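Long-range contacts in electron transfer flavoprotein, beta subunit (Thermotoga maritima, PDB 7KOE), which probably carries electrons by way of bound FAD, as the beta subunit of an electron transfer flavoprotein assembly: residues V27-K32 and N246-R251; D49-E54 and E198-R203; Y68-G73 and V93-R98; P167-M172 and K184-L189. All blocks are in the same frame, centred on the assembly; numbering follows the deposited sequence.

Contact 3 is the buried one, a parallel strand pair in the mixed sheet; contact 4 reaches the same sheet through a partly buried antiparallel hairpin. Contacts 1 and 2 lie at the surface. Contacts 2 and 3 are neighbours in space and sequence: helix 47-63 is followed by strand 66-72, Leu53 packs on Val69, and both contacts touch FAD, one at the ribose and one at the adenine. Chemistry follows place. Backbone bonds and aliphatic side chains make contact 3, whereas contacts 2 and 4 add salt bridges. Contact 1, about 32 Å from contact 4 between nearest atoms, rests on an arginine bound to a backbone carbonyl.

Contact 1. Residues V27-K32 and N246-R251; sequences VRIDRK and NIPPAR
Arg31 buries more surface here than any other residue. Its CG sits anti to the carbonyl carbon and the chain bends at chi2 (-63°), which carries the guanidinium over to the proline-rich loop after strand 241-246. NH1 donates to Pro248 O at 2.8 Å, nearly straight at 165°. The oxygen lies in the guanidinium plane, but NH1 stands above the plane of the carbonyl rather than on a lone pair. The flat group is flanked on its two faces, both times toward the rim: by Ala250 N on one and by Ile29 CG2 of its own segment on the other.

Ile247 comes next. It points at strand 28-30 and leads with its tip: CD1 reaches Arg31 NH1 obliquely at 3.4 Å and meets Ile29 CG2 at 3.7 Å. The two isoleucines cross at a slant. Ile29 uses its branches separately, for while CG2 takes Ile247, CD1 touches the Pro248 ring at CD, 3.7 Å away. Leu36 of the partner strand 35-37 also packs on Ile29, and Asn146 and Leu147 of the neighbouring electron transfer flavoprotein chain pack on this apolar patch.

Across these two segments, then, the arginine's charge meets a backbone carbonyl dipole instead of a carboxylate, and the polar grip depends on the path of the loop's main chain, with aliphatic groups beside it.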
# COMPACT_ATOMS: atom_id res chain seq x y z
N VAL A 27 13.31 -26.91 -1.66
CA VAL A 27 11.97 -26.50 -1.25
C VAL A 27 11.91 -26.61 0.26
O VAL A 27 11.82 -27.71 0.81
CB VAL A 27 10.89 -27.35 -1.92
CG1 VAL A 27 9.53 -26.92 -1.44
CG2 VAL A 27 10.99 -27.25 -3.42
N ARG A 28 11.96 -25.48 0.95
CA ARG A 28 12.11 -25.46 2.39
C ARG A 28 10.95 -24.71 3.01
O ARG A 28 10.16 -24.05 2.33
CB ARG A 28 13.44 -24.81 2.79
CG ARG A 28 13.42 -23.32 2.69
CD ARG A 28 14.80 -22.73 2.58
NE ARG A 28 14.73 -21.29 2.36
CZ ARG A 28 14.62 -20.72 1.17
NH1 ARG A 28 14.56 -21.47 0.08
NH2 ARG A 28 14.56 -19.40 1.06
N ILE A 29 10.85 -24.82 4.33
CA ILE A 29 9.77 -24.22 5.09
C ILE A 29 10.25 -22.87 5.61
O ILE A 29 11.27 -22.78 6.30
CB ILE A 29 9.32 -25.13 6.25
CG1 ILE A 29 8.49 -26.29 5.72
CG2 ILE A 29 8.53 -24.35 7.28
CD1 ILE A 29 8.09 -27.28 6.79
N ASP A 30 9.52 -21.81 5.25
CA ASP A 30 9.73 -20.49 5.82
C ASP A 30 8.69 -20.29 6.91
O ASP A 30 7.49 -20.25 6.62
CB ASP A 30 9.62 -19.41 4.75
CG ASP A 30 10.11 -18.06 5.23
OD1 ASP A 30 10.85 -18.02 6.24
OD2 ASP A 30 9.77 -17.04 4.60
N ARG A 31 9.15 -20.17 8.16
CA ARG A 31 8.23 -20.10 9.29
C ARG A 31 7.48 -18.78 9.38
O ARG A 31 6.38 -18.74 9.93
CB ARG A 31 8.99 -20.34 10.60
CG ARG A 31 9.37 -21.78 10.84
CD ARG A 31 8.15 -22.67 10.98
NE ARG A 31 8.50 -24.08 10.90
CZ ARG A 31 7.62 -25.07 10.82
NH1 ARG A 31 6.32 -24.79 10.81
NH2 ARG A 31 8.03 -26.33 10.75
N LYS A 32 8.05 -17.70 8.84
CA LYS A 32 7.46 -16.38 9.06
C LYS A 32 6.32 -16.10 8.10
O LYS A 32 5.37 -15.38 8.45
CB LYS A 32 8.55 -15.31 8.98
CG LYS A 32 9.69 -15.47 10.01
CD LYS A 32 9.26 -15.13 11.45
CE LYS A 32 8.99 -16.36 12.33
NZ LYS A 32 8.61 -15.99 13.72
N ASN A 246 -1.29 -27.32 4.23
CA ASN A 246 -0.80 -26.54 5.34
C ASN A 246 0.52 -27.14 5.81
O ASN A 246 0.66 -28.36 5.86
CB ASN A 246 -1.82 -26.51 6.49
CG ASN A 246 -1.23 -26.02 7.79
OD1 ASN A 246 -0.98 -24.83 7.97
ND2 ASN A 246 -0.99 -26.95 8.71
N ILE A 247 1.48 -26.27 6.13
CA ILE A 247 2.80 -26.71 6.58
C ILE A 247 2.66 -27.26 7.99
O ILE A 247 1.68 -26.94 8.68
CB ILE A 247 3.81 -25.56 6.49
CG1 ILE A 247 3.69 -24.61 7.69
CG2 ILE A 247 3.62 -24.79 5.21
CD1 ILE A 247 4.89 -23.75 7.89
N PRO A 248 3.59 -28.13 8.45
CA PRO A 248 3.54 -28.70 9.80
C PRO A 248 3.92 -27.67 10.87
O PRO A 248 4.14 -26.52 10.52
CB PRO A 248 4.59 -29.82 9.78
CG PRO A 248 4.95 -29.99 8.31
CD PRO A 248 4.74 -28.63 7.69
N PRO A 249 4.01 -28.06 12.16
CA PRO A 249 4.38 -27.13 13.23
C PRO A 249 5.90 -27.05 13.42
O PRO A 249 6.62 -27.64 12.63
CB PRO A 249 3.75 -27.80 14.46
CG PRO A 249 3.89 -29.28 14.17
CD PRO A 249 3.74 -29.41 12.67
N ALA A 250 6.34 -26.32 14.44
CA ALA A 250 7.79 -26.16 14.73
C ALA A 250 8.24 -27.22 15.74
O ALA A 250 8.80 -26.84 16.78
CB ALA A 250 8.06 -24.76 15.23
N ARG A 251 8.00 -28.50 15.42
CA ARG A 251 8.39 -29.63 16.31
C ARG A 251 7.88 -29.36 17.73
O ARG A 251 6.68 -29.06 17.87
CB ARG A 251 9.91 -29.83 16.29
CG ARG A 251 10.36 -31.14 15.67
CD ARG A 251 11.31 -31.91 16.57
NE ARG A 251 10.85 -33.27 16.82
CZ ARG A 251 10.44 -34.11 15.87
NH1 ARG A 251 10.43 -33.73 14.61
NH2 ARG A 251 10.04 -35.33 16.20

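Contact 2. Residues D49-E54 and E198-R203; sequences DERALE and ELNKPR. With FAD (flavin-adenine dinucleotide), chain I.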
# COMPACT_ATOMS: atom_id res chain seq x y z
N ASP A 49 13.19 -41.76 -10.02
CA ASP A 49 13.09 -42.07 -11.44
C ASP A 49 14.40 -41.95 -12.18
O ASP A 49 14.51 -42.47 -13.29
CB ASP A 49 12.06 -41.17 -12.11
CG ASP A 49 10.65 -41.57 -11.78
OD1 ASP A 49 10.15 -42.51 -12.42
OD2 ASP A 49 10.04 -40.97 -10.88
N GLU A 50 15.40 -41.27 -11.61
CA GLU A 50 16.73 -41.31 -12.21
C GLU A 50 17.34 -42.69 -12.09
O GLU A 50 18.14 -43.09 -12.94
CB GLU A 50 17.63 -40.26 -11.57
CG GLU A 50 17.31 -38.84 -11.98
CD GLU A 50 17.93 -37.81 -11.05
OE1 GLU A 50 18.92 -38.14 -10.37
OE2 GLU A 50 17.42 -36.67 -11.00
N ARG A 51 16.98 -43.44 -11.05
CA ARG A 51 17.40 -44.83 -10.95
C ARG A 51 16.63 -45.71 -11.92
O ARG A 51 17.16 -46.72 -12.39
CB ARG A 51 17.22 -45.34 -9.52
CG ARG A 51 17.53 -44.32 -8.45
CD ARG A 51 19.00 -43.98 -8.43
NE ARG A 51 19.44 -43.45 -7.15
CZ ARG A 51 19.35 -42.18 -6.80
NH1 ARG A 51 18.81 -41.29 -7.62
NH2 ARG A 51 19.78 -41.79 -5.61
N ALA A 52 15.39 -45.33 -12.23
CA ALA A 52 14.62 -46.07 -13.23
C ALA A 52 15.14 -45.81 -14.63
O ALA A 52 15.14 -46.71 -15.48
CB ALA A 52 13.15 -45.70 -13.13
N LEU A 53 15.59 -44.58 -14.90
CA LEU A 53 16.14 -44.26 -16.21
C LEU A 53 17.52 -44.87 -16.40
O LEU A 53 17.88 -45.24 -17.52
CB LEU A 53 16.22 -42.75 -16.39
CG LEU A 53 14.91 -41.99 -16.50
CD1 LEU A 53 15.13 -40.52 -16.29
CD2 LEU A 53 14.28 -42.25 -17.83
N GLU A 54 18.30 -44.98 -15.33
CA GLU A 54 19.62 -45.57 -15.44
C GLU A 54 19.52 -47.08 -15.63
O GLU A 54 20.31 -47.67 -16.38
CB GLU A 54 20.46 -45.21 -14.21
CG GLU A 54 21.64 -46.11 -13.89
CD GLU A 54 22.72 -46.10 -14.95
OE1 GLU A 54 22.86 -45.08 -15.65
OE2 GLU A 54 23.44 -47.11 -15.08
N GLU A 198 18.07 -47.25 -4.05
CA GLU A 198 19.18 -48.14 -3.76
C GLU A 198 19.48 -49.12 -4.88
O GLU A 198 20.33 -49.99 -4.70
CB GLU A 198 18.91 -48.92 -2.47
CG GLU A 198 18.86 -48.07 -1.21
CD GLU A 198 17.46 -47.58 -0.89
OE1 GLU A 198 16.51 -48.00 -1.57
OE2 GLU A 198 17.32 -46.77 0.05
N LEU A 199 18.81 -49.00 -6.03
CA LEU A 199 19.05 -49.94 -7.12
C LEU A 199 20.42 -49.70 -7.75
O LEU A 199 21.24 -50.62 -7.84
CB LEU A 199 17.96 -49.84 -8.17
CG LEU A 199 18.18 -50.87 -9.28
CD1 LEU A 199 17.52 -52.17 -8.93
CD2 LEU A 199 17.69 -50.39 -10.61
N ASN A 200 20.68 -48.47 -8.17
CA ASN A 200 21.94 -48.13 -8.79
C ASN A 200 22.23 -46.66 -8.50
O ASN A 200 21.50 -46.00 -7.75
CB ASN A 200 21.91 -48.45 -10.29
CG ASN A 200 20.64 -47.97 -10.97
OD1 ASN A 200 19.94 -47.09 -10.48
ND2 ASN A 200 20.31 -48.61 -12.08
N LYS A 201 23.31 -46.16 -9.07
CA LYS A 201 23.59 -44.74 -9.08
C LYS A 201 23.59 -44.26 -10.52
O LYS A 201 24.25 -44.88 -11.37
CB LYS A 201 24.92 -44.43 -8.40
CG LYS A 201 24.89 -44.67 -6.90
CD LYS A 201 26.13 -44.15 -6.20
CE LYS A 201 27.32 -45.05 -6.44
NZ LYS A 201 28.50 -44.59 -5.66
N PRO A 202 22.85 -43.21 -10.85
CA PRO A 202 22.69 -42.82 -12.25
C PRO A 202 23.98 -42.27 -12.84
O PRO A 202 24.79 -41.65 -12.16
CB PRO A 202 21.60 -41.74 -12.20
CG PRO A 202 20.93 -41.94 -10.89
CD PRO A 202 22.00 -42.40 -9.97
N ARG A 203 24.16 -42.54 -14.13
CA ARG A 203 25.42 -42.25 -14.79
C ARG A 203 25.58 -40.76 -15.04
O ARG A 203 24.60 -40.01 -15.14
CB ARG A 203 25.51 -43.01 -16.11
CG ARG A 203 24.47 -42.58 -17.13
CD ARG A 203 24.49 -43.48 -18.34
NE ARG A 203 24.42 -44.89 -17.98
CZ ARG A 203 24.18 -45.87 -18.83
NH1 ARG A 203 24.14 -47.12 -18.41
NH2 ARG A 203 23.96 -45.59 -20.11
PA FAD I . 3.86 -41.26 -7.30
O1A FAD I . 4.33 -41.63 -5.94
O2A FAD I . 2.64 -41.92 -7.84
O5B FAD I . 5.05 -41.45 -8.35
C5B FAD I . 5.51 -42.79 -8.61
C4B FAD I . 6.10 -42.85 -10.00
O4B FAD I . 5.03 -42.81 -10.98
C3B FAD I . 7.02 -41.70 -10.40
O3B FAD I . 8.35 -41.89 -9.94
C2B FAD I . 6.93 -41.80 -11.93
O2B FAD I . 7.74 -42.84 -12.44
C1B FAD I . 5.45 -42.10 -12.12
N9A FAD I . 4.65 -40.90 -12.24
C8A FAD I . 4.13 -40.14 -11.23
N7A FAD I . 3.47 -39.10 -11.67
C5A FAD I . 3.56 -39.19 -13.05
C6A FAD I . 3.06 -38.38 -14.09
N6A FAD I . 2.34 -37.28 -13.90
N1A FAD I . 3.35 -38.76 -15.36
C2A FAD I . 4.08 -39.86 -15.55
N3A FAD I . 4.59 -40.70 -14.65
C4A FAD I . 4.29 -40.29 -13.41
N1 FAD I . -2.94 -37.81 -5.52
C2 FAD I . -3.49 -38.91 -4.97
O2 FAD I . -3.89 -39.83 -5.67
N3 FAD I . -3.61 -39.06 -3.63
C4 FAD I . -3.19 -38.09 -2.75
O4 FAD I . -3.32 -38.26 -1.55
C4X FAD I . -2.62 -36.92 -3.28
N5 FAD I . -2.22 -35.99 -2.45
C5X FAD I . -1.67 -34.86 -3.00
C6 FAD I . -1.23 -33.85 -2.13
C7 FAD I . -0.68 -32.69 -2.61
C7M FAD I . -0.22 -31.62 -1.65
C8 FAD I . -0.53 -32.51 -4.00
C8M FAD I . 0.08 -31.25 -4.55
C9 FAD I . -0.95 -33.50 -4.87
C9A FAD I . -1.53 -34.69 -4.39
N10 FAD I . -1.96 -35.70 -5.23
C10 FAD I . -2.53 -36.85 -4.71
C1' FAD I . -1.83 -35.55 -6.69
C2' FAD I . -0.97 -36.64 -7.30
O2' FAD I . 0.40 -36.38 -7.04
C3' FAD I . -1.17 -36.72 -8.82
O3' FAD I . -2.39 -37.40 -9.08
C4' FAD I . -0.02 -37.43 -9.55
O4' FAD I . -0.47 -37.92 -10.81
C5' FAD I . 0.55 -38.57 -8.75
O5' FAD I . 1.88 -38.21 -8.28
P FAD I . 2.39 -38.79 -6.88
O1P FAD I . 2.84 -37.67 -6.01
O2P FAD I . 1.32 -39.69 -6.35
O3P FAD I . 3.63 -39.68 -7.33
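Asp49, in the first turn of helix 47-63, faces the cofactor: OD1 accepts a hydrogen bond from the adenosine ribose hydroxyl O2B of FAD, though that proton has another acceptor within reach, while Asn46 ND2 donates to OD2. Glu50 begins the contact proper, its CB lying 3.8 Å from Pro202 CG. Arg51 then bends at chi2 (-67°) and runs obliquely across the same proline. Its CD approaches Pro202 CD to 3.7 Å, and that ring carbon sits over one face of the guanidinium; NE is hydrogen-bonded to Asp197 O, just ahead of residues 198-203.

One turn on, Glu54 points toward the loop. CB packs on Pro202 CA at 3.8 Å and CG lies against the Asn200 amide group. A bend at chi2 (65°) then brings the carboxylate to Arg203. Arg203 N donates to OE1 at 3.2 Å, from above the carboxylate plane, and NE adds a weak bond to the same oxygen at 2.8 Å. NH1 makes a weak one to OE2, with the two planes 61° apart.

Buried Glu54 thus has an arginine and a main-chain N-H for company, which would probably favour its ionised form.

Contact 3. Residues Y68-G73 and V93-R98; sequences YVITMG and VHLSDR. With FAD (flavin-adenine dinucleotide), chain I.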
# COMPACT_ATOMS: atom_id res chain seq x y z
N TYR A 68 11.18 -46.10 -24.19
CA TYR A 68 10.45 -44.84 -24.26
C TYR A 68 10.36 -44.27 -22.86
O TYR A 68 10.49 -44.99 -21.88
CB TYR A 68 9.05 -45.04 -24.82
CG TYR A 68 8.96 -45.00 -26.33
CD1 TYR A 68 9.80 -45.77 -27.11
CD2 TYR A 68 8.01 -44.21 -26.96
CE1 TYR A 68 9.72 -45.75 -28.48
CE2 TYR A 68 7.92 -44.18 -28.33
CZ TYR A 68 8.77 -44.95 -29.09
OH TYR A 68 8.69 -44.92 -30.46
N VAL A 69 10.15 -42.96 -22.77
CA VAL A 69 9.93 -42.29 -21.49
C VAL A 69 8.72 -41.38 -21.65
O VAL A 69 8.59 -40.68 -22.65
CB VAL A 69 11.19 -41.56 -21.00
CG1 VAL A 69 11.77 -40.66 -22.05
CG2 VAL A 69 10.93 -40.75 -19.76
N ILE A 70 7.80 -41.44 -20.69
CA ILE A 70 6.51 -40.77 -20.80
C ILE A 70 6.28 -39.92 -19.56
O ILE A 70 6.66 -40.31 -18.45
CB ILE A 70 5.38 -41.79 -21.05
CG1 ILE A 70 4.03 -41.10 -21.28
CG2 ILE A 70 5.28 -42.81 -19.93
CD1 ILE A 70 2.94 -42.06 -21.64
N THR A 71 5.72 -38.73 -19.75
CA THR A 71 5.39 -37.84 -18.65
C THR A 71 4.05 -37.19 -18.93
O THR A 71 3.84 -36.62 -20.00
CB THR A 71 6.46 -36.76 -18.46
OG1 THR A 71 7.74 -37.38 -18.33
CG2 THR A 71 6.18 -35.94 -17.21
N MET A 72 3.15 -37.28 -17.96
CA MET A 72 1.90 -36.53 -17.96
C MET A 72 2.12 -35.36 -17.01
O MET A 72 2.12 -35.53 -15.79
CB MET A 72 0.73 -37.40 -17.52
CG MET A 72 -0.59 -36.67 -17.43
SD MET A 72 -1.60 -37.22 -16.05
CE MET A 72 -1.05 -36.11 -14.76
N GLY A 73 2.35 -34.17 -17.57
CA GLY A 73 2.64 -33.02 -16.75
C GLY A 73 2.37 -31.70 -17.44
O GLY A 73 1.74 -31.64 -18.50
N VAL A 93 7.88 -39.00 -24.69
CA VAL A 93 6.47 -38.80 -25.00
C VAL A 93 5.88 -37.88 -23.94
O VAL A 93 6.01 -38.15 -22.74
CB VAL A 93 5.71 -40.14 -25.06
CG1 VAL A 93 4.23 -39.93 -24.89
CG2 VAL A 93 5.99 -40.84 -26.37
N HIS A 94 5.26 -36.80 -24.38
CA HIS A 94 4.65 -35.84 -23.47
C HIS A 94 3.14 -35.93 -23.58
O HIS A 94 2.58 -35.90 -24.67
CB HIS A 94 5.12 -34.43 -23.79
CG HIS A 94 4.97 -33.48 -22.64
ND1 HIS A 94 5.21 -32.13 -22.76
CD2 HIS A 94 4.58 -33.69 -21.36
CE1 HIS A 94 4.99 -31.55 -21.59
NE2 HIS A 94 4.60 -32.47 -20.73
N LEU A 95 2.48 -36.06 -22.43
CA LEU A 95 1.03 -35.98 -22.35
C LEU A 95 0.73 -34.59 -21.79
O LEU A 95 0.51 -34.43 -20.59
CB LEU A 95 0.46 -37.08 -21.48
CG LEU A 95 1.00 -38.48 -21.71
CD1 LEU A 95 0.45 -39.42 -20.67
CD2 LEU A 95 0.66 -38.97 -23.10
N SER A 96 0.72 -33.60 -22.67
CA SER A 96 0.59 -32.21 -22.26
C SER A 96 -0.77 -31.68 -22.68
O SER A 96 -1.04 -31.53 -23.88
CB SER A 96 1.70 -31.34 -22.87
OG SER A 96 1.54 -29.99 -22.47
N ASP A 97 -1.61 -31.40 -21.69
CA ASP A 97 -2.94 -30.86 -21.86
C ASP A 97 -3.41 -30.41 -20.48
O ASP A 97 -3.12 -31.07 -19.48
CB ASP A 97 -3.91 -31.89 -22.44
CG ASP A 97 -5.10 -31.26 -23.11
OD1 ASP A 97 -5.21 -30.02 -23.09
OD2 ASP A 97 -5.94 -32.01 -23.66
N ARG A 98 -4.15 -29.30 -20.43
CA ARG A 98 -4.74 -28.92 -19.16
C ARG A 98 -6.09 -29.58 -18.94
O ARG A 98 -6.76 -29.30 -17.94
CB ARG A 98 -4.86 -27.40 -19.04
CG ARG A 98 -5.72 -26.74 -20.08
CD ARG A 98 -5.79 -25.25 -19.81
NE ARG A 98 -4.46 -24.64 -19.79
CZ ARG A 98 -3.83 -24.18 -20.87
NH1 ARG A 98 -2.62 -23.64 -20.75
NH2 ARG A 98 -4.40 -24.27 -22.07
PA FAD I . 3.86 -41.26 -7.30
O1A FAD I . 4.33 -41.63 -5.94
O2A FAD I . 2.64 -41.92 -7.84
O5B FAD I . 5.05 -41.45 -8.35
C5B FAD I . 5.51 -42.79 -8.61
C4B FAD I . 6.10 -42.85 -10.00
O4B FAD I . 5.03 -42.81 -10.98
C3B FAD I . 7.02 -41.70 -10.40
O3B FAD I . 8.35 -41.89 -9.94
C2B FAD I . 6.93 -41.80 -11.93
O2B FAD I . 7.74 -42.84 -12.44
C1B FAD I . 5.45 -42.10 -12.12
N9A FAD I . 4.65 -40.90 -12.24
C8A FAD I . 4.13 -40.14 -11.23
N7A FAD I . 3.47 -39.10 -11.67
C5A FAD I . 3.56 -39.19 -13.05
C6A FAD I . 3.06 -38.38 -14.09
N6A FAD I . 2.34 -37.28 -13.90
N1A FAD I . 3.35 -38.76 -15.36
C2A FAD I . 4.08 -39.86 -15.55
N3A FAD I . 4.59 -40.70 -14.65
C4A FAD I . 4.29 -40.29 -13.41
N1 FAD I . -2.94 -37.81 -5.52
C2 FAD I . -3.49 -38.91 -4.97
O2 FAD I . -3.89 -39.83 -5.67
N3 FAD I . -3.61 -39.06 -3.63
C4 FAD I . -3.19 -38.09 -2.75
O4 FAD I . -3.32 -38.26 -1.55
C4X FAD I . -2.62 -36.92 -3.28
N5 FAD I . -2.22 -35.99 -2.45
C5X FAD I . -1.67 -34.86 -3.00
C6 FAD I . -1.23 -33.85 -2.13
C7 FAD I . -0.68 -32.69 -2.61
C7M FAD I . -0.22 -31.62 -1.65
C8 FAD I . -0.53 -32.51 -4.00
C8M FAD I . 0.08 -31.25 -4.55
C9 FAD I . -0.95 -33.50 -4.87
C9A FAD I . -1.53 -34.69 -4.39
N10 FAD I . -1.96 -35.70 -5.23
C10 FAD I . -2.53 -36.85 -4.71
C1' FAD I . -1.83 -35.55 -6.69
C2' FAD I . -0.97 -36.64 -7.30
O2' FAD I . 0.40 -36.38 -7.04
C3' FAD I . -1.17 -36.72 -8.82
O3' FAD I . -2.39 -37.40 -9.08
C4' FAD I . -0.02 -37.43 -9.55
O4' FAD I . -0.47 -37.92 -10.81
C5' FAD I . 0.55 -38.57 -8.75
O5' FAD I . 1.88 -38.21 -8.28
P FAD I . 2.39 -38.79 -6.88
O1P FAD I . 2.84 -37.67 -6.01
O2P FAD I . 1.32 -39.69 -6.35
O3P FAD I . 3.63 -39.68 -7.33
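Three backbone hydrogen bonds join residues 68-73 to 93-98, on strands 66-72 and 91-95. Val93 N donates to Val69 O and Thr71 N to Val93 O, each nearly along the C=O axis; Leu95 N meets Thr71 O at 2.8 Å, almost straight at 175°. Beside them, Ile70 CA makes a C-H...O contact with Val93 O.

On one sheet face the apolar side chains meet. Ile70 and Val93 lie side by side, CG1 to CG1, and Leu95 CD1 touches both Ile70 CD1 and Met72 CB, each at 3.8 Å. An alanine in place of Leu95 would probably loosen this packing, since the methyl bridging Ile70 and Met72 would go. On the other face the His94 ring turns its CD2 edge to Thr71 O, with Ser96 CB over the ring centre.

The polar bonds this contact makes to the cofactor come from the backbone of Met72: its N donates to FAD N1A at 3.0 Å, and FAD N6A donates to Met72 O. Parallel strands joined through helix 78-85 form a beta-alpha-beta unit, with adenine read at a strand's C-terminal end, as in the nucleotide-binding HUP fold.

Contact 4. Residues P167-M172 and K184-L189; sequences PEKKEM and KIRLKL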
# COMPACT_ATOMS: atom_id res chain seq x y z
N PRO A 167 15.71 -62.41 -21.11
CA PRO A 167 14.92 -61.84 -22.20
C PRO A 167 14.33 -62.94 -23.10
O PRO A 167 13.50 -62.64 -23.93
CB PRO A 167 15.99 -61.06 -22.98
CG PRO A 167 17.24 -61.90 -22.82
CD PRO A 167 17.13 -62.49 -21.43
N GLU A 168 14.78 -64.18 -22.90
CA GLU A 168 14.30 -65.34 -23.70
C GLU A 168 13.05 -65.94 -23.03
O GLU A 168 12.11 -66.30 -23.76
CB GLU A 168 15.40 -66.39 -23.83
CG GLU A 168 16.80 -65.81 -23.78
CD GLU A 168 17.30 -65.26 -25.11
OE1 GLU A 168 17.46 -66.06 -26.05
OE2 GLU A 168 17.53 -64.04 -25.20
N LYS A 169 13.06 -66.03 -21.70
CA LYS A 169 11.92 -66.62 -20.95
C LYS A 169 10.90 -65.52 -20.60
O LYS A 169 9.85 -65.86 -20.01
CB LYS A 169 12.42 -67.31 -19.68
CG LYS A 169 13.93 -67.51 -19.60
CD LYS A 169 14.34 -68.73 -18.80
CE LYS A 169 13.96 -68.64 -17.34
NZ LYS A 169 15.10 -68.20 -16.50
N LYS A 170 11.19 -64.27 -20.97
CA LYS A 170 10.28 -63.13 -20.68
C LYS A 170 9.90 -63.15 -19.20
O LYS A 170 8.71 -63.01 -18.89
CB LYS A 170 9.04 -63.18 -21.58
CG LYS A 170 8.63 -61.85 -22.21
CD LYS A 170 9.78 -60.87 -22.34
CE LYS A 170 10.67 -61.15 -23.53
NZ LYS A 170 10.94 -59.92 -24.32
N GLU A 171 10.90 -63.32 -18.32
CA GLU A 171 10.67 -63.35 -16.85
C GLU A 171 11.97 -62.93 -16.17
O GLU A 171 13.03 -63.44 -16.57
CB GLU A 171 10.22 -64.74 -16.41
CG GLU A 171 11.30 -65.80 -16.55
CD GLU A 171 10.79 -67.23 -16.42
OE1 GLU A 171 9.59 -67.40 -16.13
OE2 GLU A 171 11.59 -68.16 -16.62
N MET A 172 11.89 -62.04 -15.17
CA MET A 172 13.12 -61.57 -14.49
C MET A 172 12.96 -61.62 -12.97
O MET A 172 11.82 -61.52 -12.48
CB MET A 172 13.46 -60.14 -14.92
CG MET A 172 13.67 -59.19 -13.77
SD MET A 172 13.23 -57.49 -14.21
CE MET A 172 11.45 -57.58 -14.06
N LYS A 184 13.55 -62.19 -3.04
CA LYS A 184 13.71 -62.41 -4.47
C LYS A 184 12.38 -62.88 -5.05
O LYS A 184 11.69 -63.70 -4.44
CB LYS A 184 14.80 -63.44 -4.73
CG LYS A 184 16.16 -63.03 -4.19
CD LYS A 184 17.19 -64.11 -4.42
CE LYS A 184 17.40 -64.36 -5.90
NZ LYS A 184 18.53 -65.30 -6.12
N ILE A 185 12.02 -62.34 -6.21
CA ILE A 185 10.71 -62.59 -6.82
C ILE A 185 10.92 -62.85 -8.30
O ILE A 185 11.50 -62.01 -9.00
CB ILE A 185 9.76 -61.40 -6.62
CG1 ILE A 185 9.29 -61.31 -5.17
CG2 ILE A 185 8.56 -61.52 -7.52
CD1 ILE A 185 8.44 -60.10 -4.90
N ARG A 186 10.45 -64.00 -8.79
CA ARG A 186 10.47 -64.28 -10.22
C ARG A 186 9.27 -63.59 -10.85
O ARG A 186 8.18 -64.14 -10.93
CB ARG A 186 10.42 -65.78 -10.50
CG ARG A 186 11.61 -66.55 -10.01
CD ARG A 186 11.68 -67.92 -10.66
NE ARG A 186 12.10 -67.83 -12.05
CZ ARG A 186 13.37 -67.86 -12.45
NH1 ARG A 186 13.65 -67.77 -13.74
NH2 ARG A 186 14.34 -67.97 -11.56
N LEU A 187 9.47 -62.36 -11.30
CA LEU A 187 8.42 -61.66 -12.02
C LEU A 187 8.27 -62.24 -13.42
O LEU A 187 9.22 -62.71 -14.03
CB LEU A 187 8.73 -60.17 -12.12
CG LEU A 187 8.37 -59.31 -10.93
CD1 LEU A 187 8.37 -57.90 -11.39
CD2 LEU A 187 7.01 -59.66 -10.38
N LYS A 188 7.04 -62.19 -13.93
CA LYS A 188 6.73 -62.67 -15.27
C LYS A 188 6.49 -61.46 -16.16
O LYS A 188 5.56 -60.68 -15.91
CB LYS A 188 5.51 -63.58 -15.26
CG LYS A 188 5.11 -64.11 -16.63
CD LYS A 188 6.15 -65.06 -17.17
CE LYS A 188 5.80 -65.52 -18.58
NZ LYS A 188 4.54 -66.31 -18.60
N LEU A 189 7.33 -61.29 -17.18
CA LEU A 189 7.14 -60.20 -18.11
C LEU A 189 5.91 -60.46 -18.98
O LEU A 189 5.68 -61.59 -19.40
CB LEU A 189 8.38 -60.01 -18.99
CG LEU A 189 9.68 -59.61 -18.30
CD1 LEU A 189 10.68 -59.11 -19.32
CD2 LEU A 189 9.45 -58.56 -17.22
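CB of Leu189 lies beside Lys170 O, at 3.0 Å, the oxygen that also accepts Leu189 N at 2.8 Å from above the carbonyl plane. CG, anti to the Leu189 carbonyl carbon (chi1 -64°), still lies against that peptide. There the chain forks: CD1 meets Lys170 CD at 3.6 Å, crossing the lysine's aliphatic part at about a right angle, and CD2 meets Met172 CE at 3.9 Å. An alanine at Leu189 would remove both tips and would probably leave the Met172 methyl and the Lys170 chain less firmly packed.

These residues lie at the open end of the beta hairpin of strands 171-177 and 181-188. Met172 and Leu187 form a hydrogen-bonded antiparallel pair of it, Met172 N to Leu187 O at 3.0 Å and a weak bond returning. Past that pair, Ile185 and Arg186 continue the sheet into a strand of the neighbouring electron transfer flavoprotein chain.

On the face of Glu171 and Lys188 the contact turns polar. Glu171 OE2, whose position is less certain, makes a salt bridge with Arg186 NH1, the planes 85° apart. Lys169 NZ comes near that same NH1, and Asp166 and Glu164 supply further carboxylates to the lysine and the arginine respectively.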